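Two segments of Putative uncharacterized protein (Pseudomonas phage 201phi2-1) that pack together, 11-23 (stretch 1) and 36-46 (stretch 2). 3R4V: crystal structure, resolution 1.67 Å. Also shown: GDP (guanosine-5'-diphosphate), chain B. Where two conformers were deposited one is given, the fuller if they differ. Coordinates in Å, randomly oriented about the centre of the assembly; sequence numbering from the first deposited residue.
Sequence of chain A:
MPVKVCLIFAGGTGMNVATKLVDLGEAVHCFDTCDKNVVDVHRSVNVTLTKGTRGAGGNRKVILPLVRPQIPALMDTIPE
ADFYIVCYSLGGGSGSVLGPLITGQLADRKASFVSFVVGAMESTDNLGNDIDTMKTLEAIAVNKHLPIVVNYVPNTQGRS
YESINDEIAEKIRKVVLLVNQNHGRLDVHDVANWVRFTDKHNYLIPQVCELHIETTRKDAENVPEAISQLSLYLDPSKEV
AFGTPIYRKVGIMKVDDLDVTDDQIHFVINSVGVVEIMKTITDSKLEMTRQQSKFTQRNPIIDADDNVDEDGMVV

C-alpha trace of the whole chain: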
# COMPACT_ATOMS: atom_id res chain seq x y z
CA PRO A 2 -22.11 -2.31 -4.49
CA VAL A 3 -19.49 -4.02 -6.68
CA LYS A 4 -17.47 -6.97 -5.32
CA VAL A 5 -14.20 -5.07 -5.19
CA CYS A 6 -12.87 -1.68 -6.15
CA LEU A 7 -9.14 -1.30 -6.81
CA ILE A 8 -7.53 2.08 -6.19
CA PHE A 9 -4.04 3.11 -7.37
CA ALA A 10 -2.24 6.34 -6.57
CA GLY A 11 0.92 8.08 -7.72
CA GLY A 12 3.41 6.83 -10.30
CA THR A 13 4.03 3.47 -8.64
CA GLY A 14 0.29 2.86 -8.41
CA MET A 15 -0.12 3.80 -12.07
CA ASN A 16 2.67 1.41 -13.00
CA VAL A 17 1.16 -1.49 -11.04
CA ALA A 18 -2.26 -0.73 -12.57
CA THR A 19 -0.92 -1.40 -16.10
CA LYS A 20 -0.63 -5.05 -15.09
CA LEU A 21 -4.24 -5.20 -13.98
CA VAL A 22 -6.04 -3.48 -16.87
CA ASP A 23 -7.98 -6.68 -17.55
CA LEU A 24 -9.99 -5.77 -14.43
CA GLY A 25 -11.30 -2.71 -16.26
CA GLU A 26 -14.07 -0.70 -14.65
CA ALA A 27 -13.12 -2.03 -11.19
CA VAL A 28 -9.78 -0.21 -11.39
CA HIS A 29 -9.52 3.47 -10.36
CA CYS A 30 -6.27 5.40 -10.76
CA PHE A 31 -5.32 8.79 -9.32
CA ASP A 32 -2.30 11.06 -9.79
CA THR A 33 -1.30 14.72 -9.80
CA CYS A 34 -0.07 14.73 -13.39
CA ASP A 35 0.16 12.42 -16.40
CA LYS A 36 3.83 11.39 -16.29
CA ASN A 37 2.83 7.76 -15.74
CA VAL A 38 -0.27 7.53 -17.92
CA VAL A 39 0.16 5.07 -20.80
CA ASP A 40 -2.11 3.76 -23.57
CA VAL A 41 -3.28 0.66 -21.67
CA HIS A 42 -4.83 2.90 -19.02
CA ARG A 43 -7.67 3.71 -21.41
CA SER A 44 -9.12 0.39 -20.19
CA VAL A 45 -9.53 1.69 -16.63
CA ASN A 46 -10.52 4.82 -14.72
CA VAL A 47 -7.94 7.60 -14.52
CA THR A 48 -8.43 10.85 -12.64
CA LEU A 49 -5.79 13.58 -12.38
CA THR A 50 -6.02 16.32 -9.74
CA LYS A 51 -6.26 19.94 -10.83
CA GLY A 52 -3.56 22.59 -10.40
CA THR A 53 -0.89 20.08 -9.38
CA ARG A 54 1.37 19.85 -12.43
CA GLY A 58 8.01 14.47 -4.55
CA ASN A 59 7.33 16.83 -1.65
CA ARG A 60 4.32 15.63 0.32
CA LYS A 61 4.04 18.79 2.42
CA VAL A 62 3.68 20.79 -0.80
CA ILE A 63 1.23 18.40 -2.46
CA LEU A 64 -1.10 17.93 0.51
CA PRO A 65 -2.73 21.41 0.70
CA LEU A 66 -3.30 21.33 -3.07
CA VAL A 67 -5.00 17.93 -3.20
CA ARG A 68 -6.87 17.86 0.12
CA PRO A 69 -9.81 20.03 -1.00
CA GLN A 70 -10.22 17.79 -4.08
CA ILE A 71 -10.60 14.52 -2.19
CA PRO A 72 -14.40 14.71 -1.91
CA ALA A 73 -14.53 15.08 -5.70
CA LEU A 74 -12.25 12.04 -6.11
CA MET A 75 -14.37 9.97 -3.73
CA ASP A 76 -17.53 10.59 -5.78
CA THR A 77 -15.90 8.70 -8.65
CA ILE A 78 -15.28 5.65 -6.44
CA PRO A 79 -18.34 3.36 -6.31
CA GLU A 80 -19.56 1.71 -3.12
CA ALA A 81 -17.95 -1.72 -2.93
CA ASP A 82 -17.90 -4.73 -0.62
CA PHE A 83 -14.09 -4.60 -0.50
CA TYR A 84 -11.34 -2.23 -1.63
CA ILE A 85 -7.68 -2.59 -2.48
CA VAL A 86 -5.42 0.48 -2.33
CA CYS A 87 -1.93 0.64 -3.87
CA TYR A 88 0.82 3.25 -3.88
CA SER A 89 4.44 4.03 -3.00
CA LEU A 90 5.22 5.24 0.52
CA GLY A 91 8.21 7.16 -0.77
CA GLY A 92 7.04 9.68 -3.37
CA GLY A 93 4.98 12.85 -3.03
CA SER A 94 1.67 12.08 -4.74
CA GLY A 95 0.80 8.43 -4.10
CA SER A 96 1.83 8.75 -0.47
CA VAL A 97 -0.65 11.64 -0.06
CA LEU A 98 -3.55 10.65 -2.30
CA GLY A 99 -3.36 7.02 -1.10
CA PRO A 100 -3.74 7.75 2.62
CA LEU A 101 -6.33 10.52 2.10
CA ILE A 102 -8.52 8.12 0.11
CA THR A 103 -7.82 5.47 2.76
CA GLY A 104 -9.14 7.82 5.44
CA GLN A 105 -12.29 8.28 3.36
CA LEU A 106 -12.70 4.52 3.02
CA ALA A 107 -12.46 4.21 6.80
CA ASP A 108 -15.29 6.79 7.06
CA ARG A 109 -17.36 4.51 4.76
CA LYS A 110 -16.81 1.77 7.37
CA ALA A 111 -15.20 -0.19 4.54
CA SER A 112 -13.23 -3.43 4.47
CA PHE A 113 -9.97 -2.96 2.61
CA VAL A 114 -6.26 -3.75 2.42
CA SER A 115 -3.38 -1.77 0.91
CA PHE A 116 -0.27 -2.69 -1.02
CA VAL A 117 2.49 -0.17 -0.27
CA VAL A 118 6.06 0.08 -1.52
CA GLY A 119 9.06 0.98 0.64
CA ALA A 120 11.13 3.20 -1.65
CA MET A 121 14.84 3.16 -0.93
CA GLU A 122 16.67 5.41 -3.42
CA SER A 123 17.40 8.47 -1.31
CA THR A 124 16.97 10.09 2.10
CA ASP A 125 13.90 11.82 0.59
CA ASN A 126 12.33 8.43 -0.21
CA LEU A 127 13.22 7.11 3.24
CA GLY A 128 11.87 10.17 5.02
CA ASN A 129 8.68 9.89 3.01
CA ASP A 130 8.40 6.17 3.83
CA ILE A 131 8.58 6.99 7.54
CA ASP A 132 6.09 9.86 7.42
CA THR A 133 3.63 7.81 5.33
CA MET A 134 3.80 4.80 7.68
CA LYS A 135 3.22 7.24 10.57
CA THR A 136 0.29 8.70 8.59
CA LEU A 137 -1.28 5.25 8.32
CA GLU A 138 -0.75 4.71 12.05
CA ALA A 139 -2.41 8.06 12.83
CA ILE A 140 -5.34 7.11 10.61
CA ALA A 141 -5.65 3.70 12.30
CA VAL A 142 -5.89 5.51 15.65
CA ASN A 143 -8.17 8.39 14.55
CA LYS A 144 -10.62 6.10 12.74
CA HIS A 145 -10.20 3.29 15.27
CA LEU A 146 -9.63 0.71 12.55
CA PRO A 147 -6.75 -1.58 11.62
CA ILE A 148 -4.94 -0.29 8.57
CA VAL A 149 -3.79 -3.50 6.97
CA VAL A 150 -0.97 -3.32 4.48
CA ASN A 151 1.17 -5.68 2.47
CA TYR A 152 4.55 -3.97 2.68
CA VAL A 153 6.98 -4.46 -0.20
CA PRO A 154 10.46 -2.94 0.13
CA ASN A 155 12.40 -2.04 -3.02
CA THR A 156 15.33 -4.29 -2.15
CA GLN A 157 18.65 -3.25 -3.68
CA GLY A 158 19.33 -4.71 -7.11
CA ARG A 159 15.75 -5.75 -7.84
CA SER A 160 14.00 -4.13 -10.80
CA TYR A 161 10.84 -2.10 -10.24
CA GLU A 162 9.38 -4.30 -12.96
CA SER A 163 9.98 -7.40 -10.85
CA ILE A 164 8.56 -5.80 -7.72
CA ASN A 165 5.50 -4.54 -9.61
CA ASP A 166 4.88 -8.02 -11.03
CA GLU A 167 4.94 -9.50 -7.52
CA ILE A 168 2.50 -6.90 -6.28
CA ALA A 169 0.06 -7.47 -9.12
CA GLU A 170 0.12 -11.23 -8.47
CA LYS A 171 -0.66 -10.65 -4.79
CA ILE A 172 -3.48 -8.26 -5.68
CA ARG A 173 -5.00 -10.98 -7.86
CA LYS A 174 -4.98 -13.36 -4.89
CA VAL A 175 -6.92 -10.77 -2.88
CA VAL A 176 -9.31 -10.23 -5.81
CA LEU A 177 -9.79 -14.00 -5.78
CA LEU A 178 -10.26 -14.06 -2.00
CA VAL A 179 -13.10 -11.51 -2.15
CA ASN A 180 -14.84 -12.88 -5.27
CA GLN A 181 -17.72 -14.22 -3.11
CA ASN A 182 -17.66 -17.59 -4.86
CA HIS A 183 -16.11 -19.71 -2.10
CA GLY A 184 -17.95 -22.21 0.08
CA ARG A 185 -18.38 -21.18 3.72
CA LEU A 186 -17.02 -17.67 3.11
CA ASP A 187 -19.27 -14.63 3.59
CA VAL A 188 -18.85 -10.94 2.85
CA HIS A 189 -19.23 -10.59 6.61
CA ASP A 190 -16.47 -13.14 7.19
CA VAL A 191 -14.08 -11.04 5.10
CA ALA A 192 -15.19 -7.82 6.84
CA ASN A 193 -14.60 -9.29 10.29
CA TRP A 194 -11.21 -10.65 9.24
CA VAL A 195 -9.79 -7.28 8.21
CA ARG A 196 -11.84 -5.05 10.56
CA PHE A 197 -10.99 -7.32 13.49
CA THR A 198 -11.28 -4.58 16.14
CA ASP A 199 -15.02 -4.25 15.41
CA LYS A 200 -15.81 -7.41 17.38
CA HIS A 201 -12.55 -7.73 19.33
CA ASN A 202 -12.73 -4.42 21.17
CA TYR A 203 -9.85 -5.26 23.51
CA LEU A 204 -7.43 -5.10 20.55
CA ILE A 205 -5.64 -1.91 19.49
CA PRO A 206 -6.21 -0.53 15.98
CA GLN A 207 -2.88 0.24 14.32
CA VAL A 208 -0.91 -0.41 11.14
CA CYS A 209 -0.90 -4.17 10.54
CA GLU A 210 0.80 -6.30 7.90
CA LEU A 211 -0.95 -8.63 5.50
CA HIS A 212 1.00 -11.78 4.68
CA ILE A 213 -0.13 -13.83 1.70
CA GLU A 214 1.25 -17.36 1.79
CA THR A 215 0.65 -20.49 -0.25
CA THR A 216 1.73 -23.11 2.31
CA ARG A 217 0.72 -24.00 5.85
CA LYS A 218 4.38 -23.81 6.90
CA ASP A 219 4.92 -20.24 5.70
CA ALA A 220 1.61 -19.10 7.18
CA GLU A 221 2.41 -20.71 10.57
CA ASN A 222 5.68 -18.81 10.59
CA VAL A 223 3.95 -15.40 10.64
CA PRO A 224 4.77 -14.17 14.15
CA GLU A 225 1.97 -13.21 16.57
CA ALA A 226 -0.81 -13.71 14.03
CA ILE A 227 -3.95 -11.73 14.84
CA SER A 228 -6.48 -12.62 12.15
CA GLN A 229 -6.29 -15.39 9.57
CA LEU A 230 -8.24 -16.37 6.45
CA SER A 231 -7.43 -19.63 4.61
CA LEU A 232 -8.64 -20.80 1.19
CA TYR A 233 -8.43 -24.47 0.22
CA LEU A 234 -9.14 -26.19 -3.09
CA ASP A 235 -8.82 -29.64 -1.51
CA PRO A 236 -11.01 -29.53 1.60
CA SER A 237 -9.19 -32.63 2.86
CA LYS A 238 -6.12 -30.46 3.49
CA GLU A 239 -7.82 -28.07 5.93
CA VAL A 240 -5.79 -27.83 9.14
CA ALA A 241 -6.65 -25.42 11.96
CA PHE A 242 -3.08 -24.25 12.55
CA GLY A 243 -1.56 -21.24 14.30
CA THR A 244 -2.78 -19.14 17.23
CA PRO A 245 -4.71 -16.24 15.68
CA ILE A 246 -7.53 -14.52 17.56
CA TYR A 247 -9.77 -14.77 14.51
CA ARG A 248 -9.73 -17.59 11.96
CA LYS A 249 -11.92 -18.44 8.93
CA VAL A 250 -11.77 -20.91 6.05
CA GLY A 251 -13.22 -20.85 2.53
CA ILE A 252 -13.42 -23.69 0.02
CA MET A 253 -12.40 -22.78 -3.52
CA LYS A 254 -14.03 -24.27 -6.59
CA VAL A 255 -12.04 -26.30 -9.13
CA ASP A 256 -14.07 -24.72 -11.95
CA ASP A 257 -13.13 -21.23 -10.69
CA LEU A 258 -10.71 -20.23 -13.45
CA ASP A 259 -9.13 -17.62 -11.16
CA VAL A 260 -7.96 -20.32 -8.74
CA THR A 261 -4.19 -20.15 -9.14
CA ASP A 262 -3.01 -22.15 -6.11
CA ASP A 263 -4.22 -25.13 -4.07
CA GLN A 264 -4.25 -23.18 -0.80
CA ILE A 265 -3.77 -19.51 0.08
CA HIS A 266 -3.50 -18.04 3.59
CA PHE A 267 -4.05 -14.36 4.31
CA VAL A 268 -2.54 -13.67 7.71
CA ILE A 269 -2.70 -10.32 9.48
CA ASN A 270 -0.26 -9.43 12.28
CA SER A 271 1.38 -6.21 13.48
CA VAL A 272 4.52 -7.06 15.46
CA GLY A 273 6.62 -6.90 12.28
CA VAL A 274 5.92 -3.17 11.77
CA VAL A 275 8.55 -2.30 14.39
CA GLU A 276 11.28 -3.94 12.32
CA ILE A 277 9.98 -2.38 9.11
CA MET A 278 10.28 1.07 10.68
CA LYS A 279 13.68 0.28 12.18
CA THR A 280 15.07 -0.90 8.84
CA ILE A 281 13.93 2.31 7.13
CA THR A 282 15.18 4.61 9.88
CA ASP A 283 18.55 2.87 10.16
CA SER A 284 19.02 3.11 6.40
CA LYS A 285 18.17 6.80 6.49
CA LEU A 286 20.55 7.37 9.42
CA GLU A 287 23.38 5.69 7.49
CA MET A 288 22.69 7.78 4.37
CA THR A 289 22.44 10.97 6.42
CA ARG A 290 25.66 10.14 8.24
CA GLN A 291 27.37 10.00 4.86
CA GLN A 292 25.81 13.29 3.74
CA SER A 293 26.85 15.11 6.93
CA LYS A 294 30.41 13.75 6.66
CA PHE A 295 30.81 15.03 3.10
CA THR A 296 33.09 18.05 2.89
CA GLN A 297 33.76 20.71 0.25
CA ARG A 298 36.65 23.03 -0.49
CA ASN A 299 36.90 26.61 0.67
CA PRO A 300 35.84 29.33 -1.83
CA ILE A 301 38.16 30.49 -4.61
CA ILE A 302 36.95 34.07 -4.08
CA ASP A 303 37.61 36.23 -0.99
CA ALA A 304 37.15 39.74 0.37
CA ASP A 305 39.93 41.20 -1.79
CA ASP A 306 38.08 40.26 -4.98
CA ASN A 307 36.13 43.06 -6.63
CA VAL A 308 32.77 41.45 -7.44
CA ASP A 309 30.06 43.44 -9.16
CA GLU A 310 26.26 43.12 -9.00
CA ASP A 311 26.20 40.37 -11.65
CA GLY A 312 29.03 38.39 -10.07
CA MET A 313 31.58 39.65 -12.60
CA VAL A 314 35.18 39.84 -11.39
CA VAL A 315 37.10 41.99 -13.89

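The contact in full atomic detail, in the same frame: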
# COMPACT_ATOMS: atom_id res chain seq x y z
N GLY A 11 -0.46 7.69 -7.48
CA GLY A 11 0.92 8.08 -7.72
C GLY A 11 1.50 7.26 -8.86
O GLY A 11 0.85 6.36 -9.39
N GLY A 12 2.74 7.57 -9.23
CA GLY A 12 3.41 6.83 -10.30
C GLY A 12 3.48 5.32 -10.11
O GLY A 12 3.17 4.56 -11.02
N THR A 13 3.88 4.89 -8.91
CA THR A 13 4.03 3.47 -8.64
C THR A 13 2.69 2.76 -8.79
O THR A 13 2.62 1.69 -9.40
CB THR A 13 4.61 3.21 -7.26
OG1 THR A 13 5.96 3.68 -7.22
CG2 THR A 13 4.60 1.74 -6.95
N GLY A 14 1.64 3.38 -8.26
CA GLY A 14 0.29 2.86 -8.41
C GLY A 14 -0.13 2.77 -9.87
O GLY A 14 -0.72 1.78 -10.28
N MET A 15 0.19 3.80 -10.65
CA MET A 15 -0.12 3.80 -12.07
C MET A 15 0.60 2.65 -12.76
O MET A 15 0.03 1.96 -13.61
CB MET A 15 0.29 5.13 -12.72
CG MET A 15 -0.46 6.36 -12.21
SD MET A 15 -2.17 6.46 -12.78
CE MET A 15 -1.94 6.53 -14.55
N ASN A 16 1.85 2.45 -12.39
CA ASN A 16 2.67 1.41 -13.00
C ASN A 16 2.13 0.02 -12.67
O ASN A 16 2.04 -0.84 -13.54
CB ASN A 16 4.14 1.54 -12.58
CG ASN A 16 4.80 2.82 -13.10
OD1 ASN A 16 4.26 3.53 -13.96
ND2 ASN A 16 5.99 3.10 -12.59
N VAL A 17 1.74 -0.20 -11.41
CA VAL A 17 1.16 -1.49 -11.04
C VAL A 17 -0.18 -1.71 -11.75
O VAL A 17 -0.47 -2.82 -12.20
CB VAL A 17 0.98 -1.63 -9.51
CG1 VAL A 17 0.25 -2.91 -9.18
CG2 VAL A 17 2.34 -1.62 -8.84
N ALA A 18 -0.97 -0.65 -11.86
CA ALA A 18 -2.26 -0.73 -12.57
C ALA A 18 -2.14 -1.29 -14.00
O ALA A 18 -3.03 -2.02 -14.46
CB ALA A 18 -2.95 0.62 -12.58
N THR A 19 -1.07 -0.95 -14.71
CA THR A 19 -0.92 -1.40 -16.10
C THR A 19 -0.99 -2.93 -16.19
O THR A 19 -1.31 -3.49 -17.23
CB THR A 19 0.39 -0.90 -16.75
OG1 THR A 19 1.52 -1.52 -16.14
CG2 THR A 19 0.51 0.62 -16.63
N LYS A 20 -0.68 -3.60 -15.09
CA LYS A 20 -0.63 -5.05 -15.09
C LYS A 20 -1.98 -5.65 -14.75
O LYS A 20 -2.17 -6.86 -14.82
CB LYS A 20 0.46 -5.53 -14.13
CG LYS A 20 1.81 -4.94 -14.47
CD LYS A 20 2.92 -5.47 -13.60
CE LYS A 20 4.26 -5.02 -14.16
NZ LYS A 20 4.39 -5.40 -15.59
N LEU A 21 -2.92 -4.78 -14.40
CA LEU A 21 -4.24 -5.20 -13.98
C LEU A 21 -5.37 -4.62 -14.83
O LEU A 21 -6.53 -4.60 -14.40
CB LEU A 21 -4.45 -4.85 -12.50
CG LEU A 21 -3.45 -5.52 -11.55
CD1 LEU A 21 -3.42 -4.85 -10.16
CD2 LEU A 21 -3.78 -7.01 -11.42
N VAL A 22 -5.05 -4.15 -16.04
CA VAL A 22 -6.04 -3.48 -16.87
C VAL A 22 -7.18 -4.42 -17.29
O VAL A 22 -8.26 -3.96 -17.65
CB VAL A 22 -5.41 -2.83 -18.12
CG1 VAL A 22 -4.55 -1.64 -17.72
CG2 VAL A 22 -4.62 -3.85 -18.94
N ASP A 23 -6.94 -5.72 -17.21
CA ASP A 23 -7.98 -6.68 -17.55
C ASP A 23 -9.15 -6.59 -16.57
O ASP A 23 -10.23 -7.11 -16.86
CB ASP A 23 -7.41 -8.10 -17.59
CG ASP A 23 -6.70 -8.47 -16.30
OD1 ASP A 23 -5.54 -8.03 -16.11
OD2 ASP A 23 -7.30 -9.20 -15.49
N LYS A 36 2.51 11.92 -15.97
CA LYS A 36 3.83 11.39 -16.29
C LYS A 36 3.83 9.87 -16.44
O LYS A 36 4.64 9.31 -17.17
CB LYS A 36 4.86 11.82 -15.24
CG LYS A 36 4.91 13.32 -15.01
CD LYS A 36 6.10 13.72 -14.14
CE LYS A 36 5.93 15.14 -13.60
NZ LYS A 36 5.66 16.13 -14.67
N ASN A 37 2.89 9.22 -15.76
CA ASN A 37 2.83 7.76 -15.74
C ASN A 37 1.66 7.16 -16.50
O ASN A 37 1.47 5.95 -16.49
CB ASN A 37 2.82 7.25 -14.30
CG ASN A 37 4.15 7.42 -13.62
OD1 ASN A 37 4.53 8.53 -13.26
ND2 ASN A 37 4.86 6.31 -13.42
N VAL A 38 0.86 8.01 -17.14
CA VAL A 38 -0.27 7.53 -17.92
C VAL A 38 0.23 6.94 -19.23
O VAL A 38 0.96 7.60 -19.97
CB VAL A 38 -1.27 8.67 -18.22
CG1 VAL A 38 -2.40 8.17 -19.11
CG2 VAL A 38 -1.81 9.26 -16.92
N VAL A 39 -0.15 5.69 -19.51
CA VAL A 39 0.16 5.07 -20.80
C VAL A 39 -1.11 4.59 -21.50
O VAL A 39 -2.19 4.61 -20.92
CB VAL A 39 1.18 3.92 -20.67
CG1 VAL A 39 2.51 4.44 -20.15
CG2 VAL A 39 0.65 2.81 -19.75
N ASP A 40 -0.96 4.15 -22.75
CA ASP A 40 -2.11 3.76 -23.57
C ASP A 40 -3.04 2.74 -22.92
O ASP A 40 -4.26 2.86 -23.02
CB ASP A 40 -1.64 3.26 -24.94
CG ASP A 40 -1.50 4.38 -25.96
OD1 ASP A 40 -1.15 5.52 -25.57
OD2 ASP A 40 -1.75 4.13 -27.15
N VAL A 41 -2.47 1.73 -22.26
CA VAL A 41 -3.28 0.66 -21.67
C VAL A 41 -4.26 1.15 -20.61
O VAL A 41 -5.24 0.47 -20.29
CB VAL A 41 -2.42 -0.49 -21.07
CG1 VAL A 41 -1.67 -1.23 -22.17
CG2 VAL A 41 -1.48 0.05 -20.00
N HIS A 42 -3.98 2.33 -20.06
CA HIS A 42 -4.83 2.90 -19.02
C HIS A 42 -6.21 3.30 -19.52
O HIS A 42 -7.13 3.51 -18.73
CB HIS A 42 -4.13 4.10 -18.38
CG HIS A 42 -3.09 3.73 -17.37
ND1 HIS A 42 -1.79 4.17 -17.46
CD2 HIS A 42 -3.17 2.99 -16.24
CE1 HIS A 42 -1.10 3.71 -16.42
NE2 HIS A 42 -1.92 2.98 -15.68
N ARG A 43 -6.37 3.40 -20.84
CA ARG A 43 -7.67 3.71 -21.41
C ARG A 43 -8.71 2.69 -20.96
O ARG A 43 -9.90 2.99 -20.91
CB ARG A 43 -7.57 3.73 -22.94
CG ARG A 43 -6.59 4.75 -23.48
CD ARG A 43 -6.47 4.66 -24.99
NE ARG A 43 -7.74 4.89 -25.66
CZ ARG A 43 -8.56 3.92 -26.06
NH1 ARG A 43 -8.23 2.65 -25.87
NH2 ARG A 43 -9.71 4.23 -26.66
N SER A 44 -8.24 1.49 -20.61
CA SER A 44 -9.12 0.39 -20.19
C SER A 44 -9.63 0.52 -18.76
O SER A 44 -10.47 -0.27 -18.31
CB SER A 44 -8.39 -0.95 -20.35
OG SER A 44 -8.06 -1.20 -21.71
N VAL A 45 -9.12 1.50 -18.02
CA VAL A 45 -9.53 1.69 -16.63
C VAL A 45 -9.84 3.16 -16.34
O VAL A 45 -9.74 4.01 -17.23
CB VAL A 45 -8.45 1.18 -15.65
CG1 VAL A 45 -8.13 -0.30 -15.91
CG2 VAL A 45 -7.19 2.03 -15.75
N ASN A 46 -10.25 3.44 -15.11
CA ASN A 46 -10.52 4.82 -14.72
C ASN A 46 -9.23 5.55 -14.35
O ASN A 46 -8.39 5.02 -13.63
CB ASN A 46 -11.51 4.86 -13.56
CG ASN A 46 -12.85 4.22 -13.91
OD1 ASN A 46 -13.65 4.82 -14.63
ND2 ASN A 46 -13.09 3.01 -13.42
PB GDP B . 4.69 9.64 -6.73
O1B GDP B . 4.13 9.72 -8.14
O2B GDP B . 3.66 8.95 -5.87
O3B GDP B . 5.02 11.03 -6.22
O3A GDP B . 6.06 8.82 -6.74
PA GDP B . 6.34 7.42 -7.47
O1A GDP B . 6.32 7.52 -8.99
O2A GDP B . 5.40 6.36 -6.97
O5' GDP B . 7.82 7.16 -6.98
C5' GDP B . 8.16 7.13 -5.59
C4' GDP B . 9.39 6.25 -5.36
O4' GDP B . 9.02 4.87 -5.55
C3' GDP B . 10.51 6.50 -6.35
O3' GDP B . 11.43 7.46 -5.83
C2' GDP B . 11.16 5.15 -6.49
O2' GDP B . 12.07 4.93 -5.41
C1' GDP B . 10.04 4.16 -6.28
N9 GDP B . 9.37 3.77 -7.54
C8 GDP B . 9.09 4.55 -8.61
N7 GDP B . 8.43 3.84 -9.56
C5 GDP B . 8.26 2.59 -9.10
C6 GDP B . 7.63 1.33 -9.58
O6 GDP B . 7.08 1.29 -10.70
N1 GDP B . 7.68 0.26 -8.77
C2 GDP B . 8.27 0.29 -7.55
N2 GDP B . 8.28 -0.82 -6.78
N3 GDP B . 8.85 1.40 -7.05
C4 GDP B . 8.87 2.55 -7.77
O HOH W 1 2.60 3.55 -16.07

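What fills the apolar centre of the contact? Met-15 packs against the ring of His-42 there. The CA-to-CB bond of Met-15 points toward the second stretch, and with all three chi angles in m wells the side chain folds so that its methyl lies over one face of the imidazole. Met-15 CE sits 3.7 Å from the centroid of the His-42 ring (the five atoms CG, ND1, CD2, CE1 and NE2) and 18° off its normal, a CH-pi contact. The same methyl also reaches Val-38, with Met-15 CE 3.6 Å from Val-38 CG2. Ala-18 lies at the edge of the ring, near its plane, its CB 4.0 Å from His-42 NE2, while Thr-19 brings its methyl in obliquely, CG2 being 3.5 Å from His-42 CE1.

Why is a histidine at home among these apolar groups? Both ring nitrogens are satisfied. His-42 NE2 donates to the backbone oxygen Met-15 O at 3.0 Å, so Met-15 meets this one residue with its methyl on the ring face and its carbonyl at the ring nitrogen. On the other side of CE1, His-42 ND1 accepts from Val-39 N at 3.0 Å, in an almost straight bond of 176°. The two bonds together tie the ring to its own stretch and to the helix, and the proton that NE2 gives and the lone pair that ND1 offers are both used.

How does the packing continue toward the later residues of both stretches? Thr-19 and Val-22 meet the 3-10 segment 40-44 and the residue after it. Thr-19 turns its hydroxyl back to its own stretch, OG1 donating to Asn-16 O at 2.7 Å, and its carbon atoms are left to pack: CG2 lies 3.8 Å from Val-39 CG2, and CB 3.9 Å from Val-41 CG2. Val-22 has the largest area covered by the other stretch. Its CG1 lies 4.1 Å from Val-41 CB and 4.2 Å from Val-45 CG1, so one methyl serves two valines. Ser-44 joins through carbon, its CB 4.2 Å from Val-22 CB.

What holds the polar edge, where the nucleotide lies? Asn-37 points toward the first stretch, its CB 3.7 Å from Met-15 CB, and its ND2 donates to Asn-16 OD1 at 2.9 Å. A water bridges the same two residues, donating to Asn-16 OD1 and to Asn-37 O, at 2.7 Å each. Asn-37 ND2 also comes within 3.4 Å of Gly-12 O, but the angle is too poor for a hydrogen bond. The amide of Asn-16 thus works in two directions: its oxygen receives Asn-37 and the water, while its ND2 donates to GDP O6 at 2.8 Å. Nearby, Gly-12 N donates to GDP O1B at 2.8 Å, and a CB on Gly-12 would clash with GDP O1A.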